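Local atomic coordinates of 3-dehydroshikimate dehydratase (Pseudomonas putida, PDB entry 5HMQ), a protein that catalyses the metal-dependent dehydration of 3-dehydroshikimate to protocatechuate, a common intermediate in the breakdown of quinate and shikimate. Residues D158-H170 with D187-I199. Sequence-based numbering, arbitrary orientation.
With MG (magnesium ion), chain K.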
loop_
_atom_site.group_PDB
_atom_site.type_symbol
_atom_site.label_atom_id
_atom_site.label_comp_id
_atom_site.label_asym_id
_atom_site.label_seq_id
_atom_site.Cartn_x
_atom_site.Cartn_y
_atom_site.Cartn_z
ATOM N N ASP C 158 23.996 -4.679 39.285
ATOM C CA ASP C 158 23.509 -5.647 40.269
ATOM C C ASP C 158 22.336 -5.092 41.082
ATOM O O ASP C 158 22.396 -4.956 42.306
ATOM C CB ASP C 158 24.651 -6.102 41.184
ATOM C CG ASP C 158 24.276 -7.299 42.035
ATOM O OD1 ASP C 158 23.467 -8.132 41.571
ATOM O OD2 ASP C 158 24.793 -7.407 43.169
ATOM N N HIS C 159 21.260 -4.762 40.375
ATOM C CA HIS C 159 20.051 -4.269 41.016
ATOM C C HIS C 159 18.864 -5.033 40.442
ATOM O O HIS C 159 18.740 -5.147 39.210
ATOM C CB HIS C 159 19.891 -2.759 40.795
ATOM C CG HIS C 159 18.900 -2.114 41.713
ATOM N ND1 HIS C 159 17.543 -2.326 41.614
ATOM C CD2 HIS C 159 19.073 -1.259 42.749
ATOM C CE1 HIS C 159 16.921 -1.630 42.549
ATOM N NE2 HIS C 159 17.827 -0.974 43.251
ATOM N N PRO C 160 17.969 -5.559 41.284
ATOM C CA PRO C 160 16.867 -6.386 40.761
ATOM C C PRO C 160 15.899 -5.630 39.869
ATOM O O PRO C 160 15.162 -6.266 39.103
ATOM C CB PRO C 160 16.178 -6.896 42.035
ATOM C CG PRO C 160 16.535 -5.895 43.084
ATOM C CD PRO C 160 17.932 -5.453 42.753
ATOM N N ALA C 161 15.865 -4.304 39.943
ATOM C CA ALA C 161 14.974 -3.507 39.115
ATOM C C ALA C 161 15.598 -3.108 37.782
ATOM O O ALA C 161 14.966 -2.372 37.018
ATOM C CB ALA C 161 14.536 -2.248 39.872
ATOM N N LEU C 162 16.809 -3.574 37.479
ATOM C CA LEU C 162 17.501 -3.230 36.244
ATOM C C LEU C 162 17.836 -4.511 35.493
ATOM O O LEU C 162 18.536 -5.380 36.022
ATOM C CB LEU C 162 18.769 -2.425 36.530
ATOM C CG LEU C 162 19.739 -2.273 35.355
ATOM C CD1 LEU C 162 19.130 -1.414 34.254
ATOM C CD2 LEU C 162 21.057 -1.687 35.820
ATOM N N GLY C 163 17.342 -4.621 34.263
ATOM C CA GLY C 163 17.519 -5.833 33.491
ATOM C C GLY C 163 17.922 -5.593 32.049
ATOM O O GLY C 163 18.178 -4.456 31.645
ATOM N N VAL C 164 17.990 -6.666 31.272
ATOM C CA VAL C 164 18.411 -6.618 29.878
ATOM C C VAL C 164 17.184 -6.715 28.982
ATOM O O VAL C 164 16.269 -7.507 29.245
ATOM C CB VAL C 164 19.414 -7.747 29.572
ATOM C CG1 VAL C 164 19.779 -7.759 28.091
ATOM C CG2 VAL C 164 20.661 -7.588 30.429
ATOM N N ILE C 165 17.159 -5.905 27.927
ATOM C CA ILE C 165 16.172 -6.025 26.862
ATOM C C ILE C 165 16.911 -6.406 25.587
ATOM O O ILE C 165 17.904 -5.763 25.225
ATOM C CB ILE C 165 15.366 -4.728 26.668
ATOM C CG1 ILE C 165 14.387 -4.533 27.830
ATOM C CG2 ILE C 165 14.628 -4.748 25.330
ATOM C CD1 ILE C 165 13.366 -3.437 27.603
ATOM N N LEU C 166 16.435 -7.454 24.918
ATOM C CA LEU C 166 17.069 -7.980 23.719
ATOM C C LEU C 166 16.226 -7.653 22.493
ATOM O O LEU C 166 14.999 -7.790 22.515
ATOM C CB LEU C 166 17.275 -9.494 23.819
ATOM C CG LEU C 166 18.178 -9.989 24.952
ATOM C CD1 LEU C 166 18.125 -11.506 25.064
ATOM C CD2 LEU C 166 19.608 -9.517 24.745
ATOM N N ASP C 167 16.902 -7.240 21.423
ATOM C CA ASP C 167 16.269 -6.850 20.168
ATOM C C ASP C 167 16.984 -7.584 19.045
ATOM O O ASP C 167 18.173 -7.346 18.807
ATOM C CB ASP C 167 16.342 -5.329 19.973
ATOM C CG ASP C 167 15.651 -4.852 18.703
ATOM O OD1 ASP C 167 15.891 -5.423 17.617
ATOM O OD2 ASP C 167 14.867 -3.883 18.792
ATOM N N SER C 168 16.257 -8.464 18.351
ATOM C CA SER C 168 16.894 -9.341 17.372
ATOM C C SER C 168 17.555 -8.556 16.246
ATOM O O SER C 168 18.597 -8.978 15.732
ATOM C CB SER C 168 15.877 -10.330 16.801
ATOM O OG SER C 168 14.841 -9.661 16.106
ATOM N N PHE C 169 16.989 -7.414 15.851
ATOM C CA PHE C 169 17.606 -6.654 14.770
ATOM C C PHE C 169 18.932 -6.048 15.210
ATOM O O PHE C 169 19.933 -6.140 14.491
ATOM C CB PHE C 169 16.674 -5.555 14.257
ATOM C CG PHE C 169 17.269 -4.761 13.125
ATOM C CD1 PHE C 169 18.119 -3.692 13.374
ATOM C CD2 PHE C 169 17.010 -5.109 11.810
ATOM C CE1 PHE C 169 18.690 -2.988 12.337
ATOM C CE2 PHE C 169 17.573 -4.398 10.767
ATOM C CZ PHE C 169 18.410 -3.335 11.032
ATOM N N HIS C 170 18.957 -5.409 16.382
ATOM C CA HIS C 170 20.178 -4.744 16.832
ATOM C C HIS C 170 21.327 -5.730 16.986
ATOM O O HIS C 170 22.490 -5.361 16.789
ATOM C CB HIS C 170 19.925 -4.009 18.149
ATOM C CG HIS C 170 19.050 -2.801 18.012
ATOM N ND1 HIS C 170 19.344 -1.760 17.156
ATOM C CD2 HIS C 170 17.888 -2.468 18.623
ATOM C CE1 HIS C 170 18.402 -0.839 17.247
ATOM N NE2 HIS C 170 17.507 -1.244 18.130
ATOM N N ASP C 187 16.196 -14.536 34.732
ATOM C CA ASP C 187 15.450 -13.479 35.401
ATOM C C ASP C 187 16.059 -12.095 35.203
ATOM O O ASP C 187 15.421 -11.102 35.570
ATOM C CB ASP C 187 15.341 -13.780 36.900
ATOM C CG ASP C 187 16.686 -13.751 37.603
ATOM O OD1 ASP C 187 17.716 -13.993 36.940
ATOM O OD2 ASP C 187 16.718 -13.475 38.819
ATOM N N LYS C 188 17.259 -11.999 34.632
ATOM C CA LYS C 188 17.851 -10.705 34.315
ATOM C C LYS C 188 17.502 -10.220 32.913
ATOM O O LYS C 188 17.854 -9.089 32.559
ATOM C CB LYS C 188 19.374 -10.756 34.486
ATOM C CG LYS C 188 19.827 -11.035 35.914
ATOM C CD LYS C 188 19.105 -10.149 36.932
ATOM C CE LYS C 188 19.449 -8.674 36.754
ATOM N NZ LYS C 188 18.677 -7.804 37.680
ATOM N N ILE C 189 16.840 -11.044 32.109
ATOM C CA ILE C 189 16.298 -10.620 30.825
ATOM C C ILE C 189 14.863 -10.168 31.066
ATOM O O ILE C 189 14.028 -10.956 31.524
ATOM C CB ILE C 189 16.356 -11.755 29.791
ATOM C CG1 ILE C 189 17.801 -12.204 29.568
ATOM C CG2 ILE C 189 15.725 -11.320 28.481
ATOM C CD1 ILE C 189 17.926 -13.478 28.753
ATOM N N PHE C 190 14.579 -8.897 30.782
ATOM C CA PHE C 190 13.266 -8.335 31.069
ATOM C C PHE C 190 12.323 -8.316 29.874
ATOM O O PHE C 190 11.104 -8.290 30.076
ATOM C CB PHE C 190 13.399 -6.906 31.610
ATOM C CG PHE C 190 13.854 -6.831 33.041
ATOM C CD1 PHE C 190 14.151 -7.984 33.755
ATOM C CD2 PHE C 190 13.965 -5.606 33.680
ATOM C CE1 PHE C 190 14.564 -7.912 35.075
ATOM C CE2 PHE C 190 14.374 -5.529 35.002
ATOM C CZ PHE C 190 14.677 -6.683 35.700
ATOM N N PHE C 191 12.839 -8.340 28.649
ATOM C CA PHE C 191 11.975 -8.152 27.492
ATOM C C PHE C 191 12.721 -8.580 26.238
ATOM O O PHE C 191 13.940 -8.420 26.144
ATOM C CB PHE C 191 11.529 -6.689 27.370
ATOM C CG PHE C 191 10.181 -6.516 26.740
ATOM C CD1 PHE C 191 9.030 -6.619 27.504
ATOM C CD2 PHE C 191 10.061 -6.255 25.387
ATOM C CE1 PHE C 191 7.786 -6.458 26.931
ATOM C CE2 PHE C 191 8.819 -6.092 24.808
ATOM C CZ PHE C 191 7.678 -6.198 25.580
ATOM N N VAL C 192 11.975 -9.115 25.276
ATOM C CA VAL C 192 12.533 -9.582 24.011
ATOM C C VAL C 192 11.706 -8.991 22.879
ATOM O O VAL C 192 10.485 -9.186 22.830
ATOM C CB VAL C 192 12.554 -11.118 23.917
ATOM C CG1 VAL C 192 12.988 -11.560 22.523
ATOM C CG2 VAL C 192 13.474 -11.706 24.974
ATOM N N GLN C 193 12.367 -8.269 21.979
ATOM C CA GLN C 193 11.742 -7.710 20.786
ATOM C C GLN C 193 12.247 -8.471 19.570
ATOM O O GLN C 193 13.456 -8.503 19.315
ATOM C CB GLN C 193 12.056 -6.222 20.639
ATOM C CG GLN C 193 11.547 -5.340 21.760
ATOM C CD GLN C 193 11.966 -3.898 21.572
ATOM O OE1 GLN C 193 13.057 -3.624 21.073
ATOM N NE2 GLN C 193 11.099 -2.967 21.958
HETATM N N MSE C 194 11.331 -9.077 18.825
HETATM C CA MSE C 194 11.698 -9.734 17.577
HETATM C C MSE C 194 11.468 -8.788 16.407
HETATM O O MSE C 194 10.414 -8.162 16.305
HETATM C CB MSE C 194 10.900 -11.024 17.379
HETATM C CG MSE C 194 11.021 -12.019 18.520
HETATM SE SE MSE C 194 12.852 -12.558 18.932
HETATM C CE MSE C 194 13.347 -13.369 17.228
ATOM N N ALA C 195 12.464 -8.679 15.530
ATOM C CA ALA C 195 12.339 -7.871 14.322
ATOM C C ALA C 195 13.199 -8.499 13.240
ATOM O O ALA C 195 14.415 -8.625 13.413
ATOM C CB ALA C 195 12.765 -6.424 14.577
ATOM N N ASP C 196 12.583 -8.849 12.118
ATOM C CA ASP C 196 13.296 -9.415 10.985
ATOM C C ASP C 196 13.614 -8.319 9.974
ATOM O O ASP C 196 13.093 -7.202 10.046
ATOM C CB ASP C 196 12.467 -10.533 10.342
ATOM C CG ASP C 196 13.318 -11.537 9.590
ATOM O OD1 ASP C 196 14.539 -11.309 9.471
ATOM O OD2 ASP C 196 12.766 -12.557 9.125
ATOM N N ALA C 197 14.483 -8.651 9.016
ATOM C CA ALA C 197 14.908 -7.690 8.003
ATOM C C ALA C 197 15.679 -8.378 6.883
ATOM O O ALA C 197 16.296 -9.429 7.105
ATOM C CB ALA C 197 15.776 -6.596 8.629
ATOM N N PRO C 198 15.673 -7.820 5.674
ATOM C CA PRO C 198 16.605 -8.294 4.649
ATOM C C PRO C 198 18.032 -7.914 5.003
ATOM O O PRO C 198 18.285 -6.893 5.648
ATOM C CB PRO C 198 16.132 -7.574 3.381
ATOM C CG PRO C 198 15.504 -6.323 3.894
ATOM C CD PRO C 198 14.830 -6.716 5.183
ATOM N N ILE C 199 18.972 -8.754 4.581
ATOM C CA ILE C 199 20.387 -8.474 4.804
ATOM C C ILE C 199 20.836 -7.452 3.768
ATOM O O ILE C 199 20.833 -7.727 2.563
ATOM C CB ILE C 199 21.233 -9.751 4.727
ATOM C CG1 ILE C 199 20.729 -10.790 5.728
ATOM C CG2 ILE C 199 22.686 -9.426 5.021
ATOM C CD1 ILE C 199 20.653 -10.295 7.158
HETATM MG MG MG K . 14.175 -2.304 19.990
HETATM O O HOH W 1 16.165 -8.831 38.199
HETATM O O HOH W 2 15.036 -0.849 18.962
HETATM O O HOH W 3 13.338 -0.851 21.131
#
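Asp167 OD2, 2.1 Å from the magnesium ion, and Gln193 OE1 meet on the metal from neighbouring parallel strands, their carboxylate and amide planes turned 81° apart. These oxygens lie close because both are ligands. Gln193 reaches in with CD anti to CA (chi2 177°), extending the chain toward the metal, its NE2 held by Glu32, while Asp167 OD2 also accepts from Arg212. Behind the site the strands are knit by backbone bonds, among them Gln193 N to Leu166 O at 2.7 Å. Packing stays tight past the strand end, where Ser168 OG takes Ala195 N at 2.6 Å; chi1 of 63° sets the hydroxyl between its own backbone N and carbonyl carbon, facing the backbone of Ala195.

A beta bulge at Phe190 shifts the register by one, and the Phe190 ring turns one face to Gly163, whose CA sits over its centre, 3.5 Å from the centroid, in a CH-pi contact. The opposite, N-terminal end of the strands is more open to solvent, with Lys188 partly exposed and Pro160 exposed: Lys188, bent at chi2 and chi3, curls back so that NZ donates to Leu162 O at 2.9 Å, weakly to His159 O at 3.1 Å, and to a water that links it to Pro160 O.

Glu136 and Glu241 complete the protein ligands of the catalytic divalent-metal site, built at the C-terminal strand ends of a xylose isomerase-like TIM barrel, here across one of its beta-alpha-beta units.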